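Local atomic coordinates of antibiotic biosynthesis monooxygenase family protein (Shewanella oneidensis, PDB entry 2BBE), a protein that is of unknown function but belongs to the antibiotic biosynthesis monooxygenase family and may therefore act as an oxidoreductase. Residues A[9-23]-A[91-105]. Numbering follows the deposited sequence. Where two conformers were deposited one is given.
Sequences INQQQIVCVASFLSK and MPELVESFHVETYHQ
Where F20 faces F98 across a non-hydrogen-bonded pair, the F20 ring reaches past its neighbour toward the helix that precedes strand 97-105: its CD1 lies 3.5 Å from CB of F98, and its CE1 meets SD of M91 at 3.7 Å in an oblique Met-aromatic contact. With CG of F98 between its backbone N and carbonyl carbon (chi1 70°), its ring leads away from strand 14-22, and CE of M91 sits over the rim of one face of that ring. On the same side of the sheet as F20, C16 SG lies 3.8 Å from V100 CG1. The strands illustrate antiparallel pairing of an inner strand with the chain's outermost one in a ferredoxin-like dimeric alpha-beta barrel: the F20 side lies against the helices, while Y103 to Q105 extend the sheet into a strand of the second subunit. On the other face CB of V15 packs on CB of Y103, and E101 OE1 accepts a 2.8 Å bond from H99 NE2; E101 OE2 hydrogen-bonds S55 and salt-bridges R61, both of the second subunit. A classic bulge sets E96 and S97 both opposite L21. At the far end the H104 imidazole has CA of Q11 over one face and Q13 O at its edge.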
# COMPACT_ATOMS: atom_id res chain seq x y z
N ILE A 9 11.46 -13.90 -5.00
CA ILE A 9 11.87 -12.53 -5.32
C ILE A 9 11.08 -12.05 -6.55
O ILE A 9 11.03 -12.73 -7.57
CB ILE A 9 13.40 -12.44 -5.55
CG1 ILE A 9 14.17 -12.92 -4.30
CG2 ILE A 9 13.81 -10.98 -5.91
CD1 ILE A 9 15.69 -13.07 -4.50
N ASN A 10 10.44 -10.89 -6.45
CA ASN A 10 9.81 -10.26 -7.60
C ASN A 10 10.91 -9.57 -8.40
O ASN A 10 11.52 -8.60 -7.94
CB ASN A 10 8.73 -9.26 -7.14
CG ASN A 10 8.00 -8.59 -8.29
OD1 ASN A 10 8.58 -8.23 -9.30
ND2 ASN A 10 6.71 -8.36 -8.09
N GLN A 11 11.19 -10.10 -9.59
CA GLN A 11 12.33 -9.61 -10.39
C GLN A 11 11.96 -8.40 -11.26
O GLN A 11 12.82 -7.84 -11.93
CB GLN A 11 12.90 -10.73 -11.26
CG GLN A 11 13.53 -11.88 -10.45
CD GLN A 11 14.85 -11.50 -9.79
OE1 GLN A 11 15.33 -12.19 -8.87
NE2 GLN A 11 15.46 -10.42 -10.25
N GLN A 12 10.69 -8.00 -11.25
CA GLN A 12 10.23 -6.90 -12.10
C GLN A 12 10.13 -5.57 -11.36
O GLN A 12 10.73 -4.57 -11.78
CB GLN A 12 8.89 -7.23 -12.79
CG GLN A 12 8.37 -6.07 -13.65
CD GLN A 12 6.94 -6.25 -14.15
OE1 GLN A 12 6.56 -7.35 -14.56
NE2 GLN A 12 6.14 -5.15 -14.15
N GLN A 13 9.33 -5.53 -10.29
CA GLN A 13 9.07 -4.27 -9.59
C GLN A 13 10.32 -3.78 -8.87
O GLN A 13 11.18 -4.58 -8.48
CB GLN A 13 7.88 -4.43 -8.63
CG GLN A 13 6.56 -4.70 -9.38
CD GLN A 13 5.41 -4.91 -8.44
OE1 GLN A 13 5.36 -4.30 -7.37
NE2 GLN A 13 4.47 -5.78 -8.82
N ILE A 14 10.42 -2.46 -8.73
CA ILE A 14 11.64 -1.86 -8.20
C ILE A 14 11.28 -1.07 -6.96
O ILE A 14 10.39 -0.20 -6.99
CB ILE A 14 12.34 -0.92 -9.24
CG1 ILE A 14 12.87 -1.75 -10.44
CG2 ILE A 14 13.45 -0.10 -8.57
CD1 ILE A 14 14.00 -2.73 -10.08
N VAL A 15 11.97 -1.39 -5.88
CA VAL A 15 11.83 -0.66 -4.62
C VAL A 15 13.04 0.25 -4.46
O VAL A 15 14.16 -0.14 -4.81
CB VAL A 15 11.66 -1.64 -3.42
CG1 VAL A 15 11.87 -0.92 -2.04
CG2 VAL A 15 10.25 -2.30 -3.47
N CYS A 16 12.84 1.47 -3.96
CA CYS A 16 13.97 2.34 -3.67
C CYS A 16 13.81 2.99 -2.32
O CYS A 16 12.71 3.47 -1.96
CB CYS A 16 14.14 3.43 -4.76
SG CYS A 16 15.52 4.59 -4.45
N VAL A 17 14.90 3.00 -1.56
CA VAL A 17 14.95 3.76 -0.31
C VAL A 17 16.06 4.80 -0.46
O VAL A 17 17.21 4.46 -0.72
CB VAL A 17 15.21 2.87 0.92
CG1 VAL A 17 15.31 3.73 2.20
CG2 VAL A 17 14.08 1.80 1.07
N ALA A 18 15.70 6.07 -0.30
CA ALA A 18 16.67 7.17 -0.51
C ALA A 18 16.62 8.07 0.72
O ALA A 18 15.59 8.73 0.98
CB ALA A 18 16.30 7.96 -1.82
N SER A 19 17.70 8.08 1.50
CA SER A 19 17.75 8.83 2.75
C SER A 19 18.69 9.99 2.58
O SER A 19 19.74 9.87 1.93
CB SER A 19 18.20 7.96 3.93
OG SER A 19 19.50 7.42 3.72
N PHE A 20 18.32 11.11 3.20
CA PHE A 20 19.07 12.36 3.10
C PHE A 20 19.26 12.93 4.48
O PHE A 20 18.29 13.13 5.21
CB PHE A 20 18.32 13.36 2.21
CG PHE A 20 18.04 12.82 0.84
CD1 PHE A 20 19.01 12.93 -0.17
CD2 PHE A 20 16.85 12.13 0.57
CE1 PHE A 20 18.78 12.40 -1.44
CE2 PHE A 20 16.61 11.60 -0.68
CZ PHE A 20 17.57 11.73 -1.70
N LEU A 21 20.52 13.20 4.83
CA LEU A 21 20.83 13.82 6.12
C LEU A 21 21.04 15.31 5.93
O LEU A 21 22.03 15.72 5.31
CB LEU A 21 22.11 13.21 6.72
CG LEU A 21 22.48 13.69 8.14
CD1 LEU A 21 21.47 13.14 9.19
CD2 LEU A 21 23.89 13.25 8.47
N SER A 22 20.14 16.13 6.47
CA SER A 22 20.26 17.57 6.25
C SER A 22 21.49 18.14 6.99
O SER A 22 21.97 17.57 7.98
CB SER A 22 18.99 18.33 6.66
OG SER A 22 18.99 18.54 8.05
N LYS A 23 22.00 19.26 6.47
CA LYS A 23 22.93 20.09 7.23
C LYS A 23 22.20 20.71 8.44
O LYS A 23 20.96 20.76 8.46
CB LYS A 23 23.49 21.20 6.33
CG LYS A 23 24.28 20.67 5.12
CD LYS A 23 24.69 21.79 4.16
CE LYS A 23 25.69 21.25 3.10
NZ LYS A 23 26.65 22.29 2.55
N MET A 91 19.99 19.71 -3.41
CA MET A 91 20.73 18.84 -2.51
C MET A 91 22.08 19.40 -2.01
O MET A 91 22.33 19.34 -0.80
CB MET A 91 20.91 17.45 -3.14
CG MET A 91 20.83 16.30 -2.18
SD MET A 91 21.08 14.75 -3.06
CE MET A 91 22.83 14.83 -3.46
N PRO A 92 22.94 19.97 -2.89
CA PRO A 92 24.22 20.47 -2.40
C PRO A 92 24.10 21.58 -1.35
O PRO A 92 25.03 21.76 -0.56
CB PRO A 92 24.89 21.05 -3.65
CG PRO A 92 24.17 20.46 -4.79
CD PRO A 92 22.80 20.20 -4.35
N GLU A 93 22.98 22.31 -1.34
CA GLU A 93 22.79 23.40 -0.40
C GLU A 93 22.25 22.91 0.95
O GLU A 93 22.52 23.51 1.99
CB GLU A 93 21.87 24.47 -0.99
CG GLU A 93 22.33 25.01 -2.36
CD GLU A 93 23.73 25.61 -2.33
OE1 GLU A 93 24.08 26.29 -1.34
OE2 GLU A 93 24.48 25.42 -3.32
N LEU A 94 21.48 21.82 0.92
CA LEU A 94 20.74 21.37 2.09
C LEU A 94 21.25 20.11 2.77
O LEU A 94 20.91 19.86 3.94
CB LEU A 94 19.26 21.11 1.70
CG LEU A 94 18.50 22.27 1.04
CD1 LEU A 94 17.02 21.94 0.93
CD2 LEU A 94 18.67 23.56 1.82
N VAL A 95 21.98 19.26 2.05
CA VAL A 95 22.28 17.90 2.51
C VAL A 95 23.76 17.71 2.86
O VAL A 95 24.63 18.09 2.06
CB VAL A 95 21.79 16.86 1.46
CG1 VAL A 95 22.23 15.45 1.82
CG2 VAL A 95 20.26 16.90 1.34
N GLU A 96 24.02 17.10 4.02
CA GLU A 96 25.37 16.74 4.44
C GLU A 96 25.84 15.45 3.75
O GLU A 96 26.98 15.36 3.25
CB GLU A 96 25.40 16.54 5.96
CG GLU A 96 26.75 16.07 6.50
CD GLU A 96 26.78 16.03 8.01
OE1 GLU A 96 26.33 17.00 8.65
OE2 GLU A 96 27.25 15.01 8.57
N SER A 97 24.96 14.45 3.73
CA SER A 97 25.26 13.15 3.15
C SER A 97 23.94 12.45 2.84
O SER A 97 22.88 12.85 3.37
CB SER A 97 26.11 12.29 4.10
OG SER A 97 25.50 12.19 5.38
N PHE A 98 24.00 11.42 2.00
CA PHE A 98 22.79 10.74 1.58
C PHE A 98 23.13 9.31 1.19
O PHE A 98 24.29 8.94 1.10
CB PHE A 98 22.10 11.50 0.42
CG PHE A 98 22.86 11.45 -0.90
CD1 PHE A 98 24.00 12.24 -1.10
CD2 PHE A 98 22.41 10.63 -1.93
CE1 PHE A 98 24.70 12.19 -2.33
CE2 PHE A 98 23.10 10.57 -3.16
CZ PHE A 98 24.25 11.37 -3.36
N HIS A 99 22.10 8.50 0.98
CA HIS A 99 22.30 7.14 0.50
C HIS A 99 21.09 6.74 -0.33
O HIS A 99 19.95 6.98 0.07
CB HIS A 99 22.49 6.16 1.66
CG HIS A 99 22.84 4.77 1.23
ND1 HIS A 99 24.15 4.39 0.97
CD2 HIS A 99 22.08 3.69 0.99
CE1 HIS A 99 24.17 3.12 0.60
NE2 HIS A 99 22.93 2.67 0.60
N VAL A 100 21.34 6.12 -1.48
CA VAL A 100 20.24 5.65 -2.31
C VAL A 100 20.47 4.15 -2.51
O VAL A 100 21.60 3.74 -2.83
CB VAL A 100 20.20 6.35 -3.69
CG1 VAL A 100 19.11 5.71 -4.60
CG2 VAL A 100 19.99 7.87 -3.54
N GLU A 101 19.44 3.34 -2.31
CA GLU A 101 19.56 1.90 -2.54
C GLU A 101 18.32 1.40 -3.25
O GLU A 101 17.21 1.72 -2.85
CB GLU A 101 19.70 1.14 -1.21
CG GLU A 101 20.17 -0.33 -1.41
CD GLU A 101 21.39 -0.68 -0.55
OE1 GLU A 101 21.79 0.14 0.31
OE2 GLU A 101 21.94 -1.79 -0.72
N THR A 102 18.51 0.59 -4.30
CA THR A 102 17.35 -0.04 -4.97
C THR A 102 17.31 -1.52 -4.63
O THR A 102 18.34 -2.12 -4.29
CB THR A 102 17.36 0.14 -6.51
OG1 THR A 102 18.52 -0.52 -7.05
CG2 THR A 102 17.39 1.65 -6.88
N TYR A 103 16.11 -2.09 -4.71
CA TYR A 103 15.82 -3.42 -4.24
C TYR A 103 14.80 -4.12 -5.14
O TYR A 103 14.06 -3.44 -5.87
CB TYR A 103 15.15 -3.32 -2.87
CG TYR A 103 15.99 -2.79 -1.73
CD1 TYR A 103 16.05 -1.40 -1.45
CD2 TYR A 103 16.66 -3.67 -0.88
CE1 TYR A 103 16.78 -0.92 -0.35
CE2 TYR A 103 17.41 -3.19 0.21
CZ TYR A 103 17.46 -1.83 0.47
OH TYR A 103 18.18 -1.37 1.56
N HIS A 104 14.75 -5.45 -5.05
CA HIS A 104 13.59 -6.26 -5.46
C HIS A 104 12.90 -6.76 -4.20
O HIS A 104 13.56 -7.12 -3.20
CB HIS A 104 14.02 -7.47 -6.28
CG HIS A 104 14.49 -7.12 -7.65
ND1 HIS A 104 15.72 -7.51 -8.13
CD2 HIS A 104 13.90 -6.43 -8.65
CE1 HIS A 104 15.87 -7.07 -9.37
NE2 HIS A 104 14.79 -6.40 -9.70
N GLN A 105 11.57 -6.83 -4.26
CA GLN A 105 10.79 -7.27 -3.13
C GLN A 105 10.81 -8.79 -3.04
O GLN A 105 10.78 -9.47 -4.07
CB GLN A 105 9.35 -6.74 -3.20
CG GLN A 105 8.56 -6.95 -1.89
CD GLN A 105 7.11 -6.45 -1.97
OE1 GLN A 105 6.66 -5.93 -2.99
NE2 GLN A 105 6.37 -6.64 -0.89
O HOH W 1 10.23 -6.26 -6.64
O HOH W 2 5.88 -7.62 -5.33
O HOH W 3 14.93 -5.38 -12.31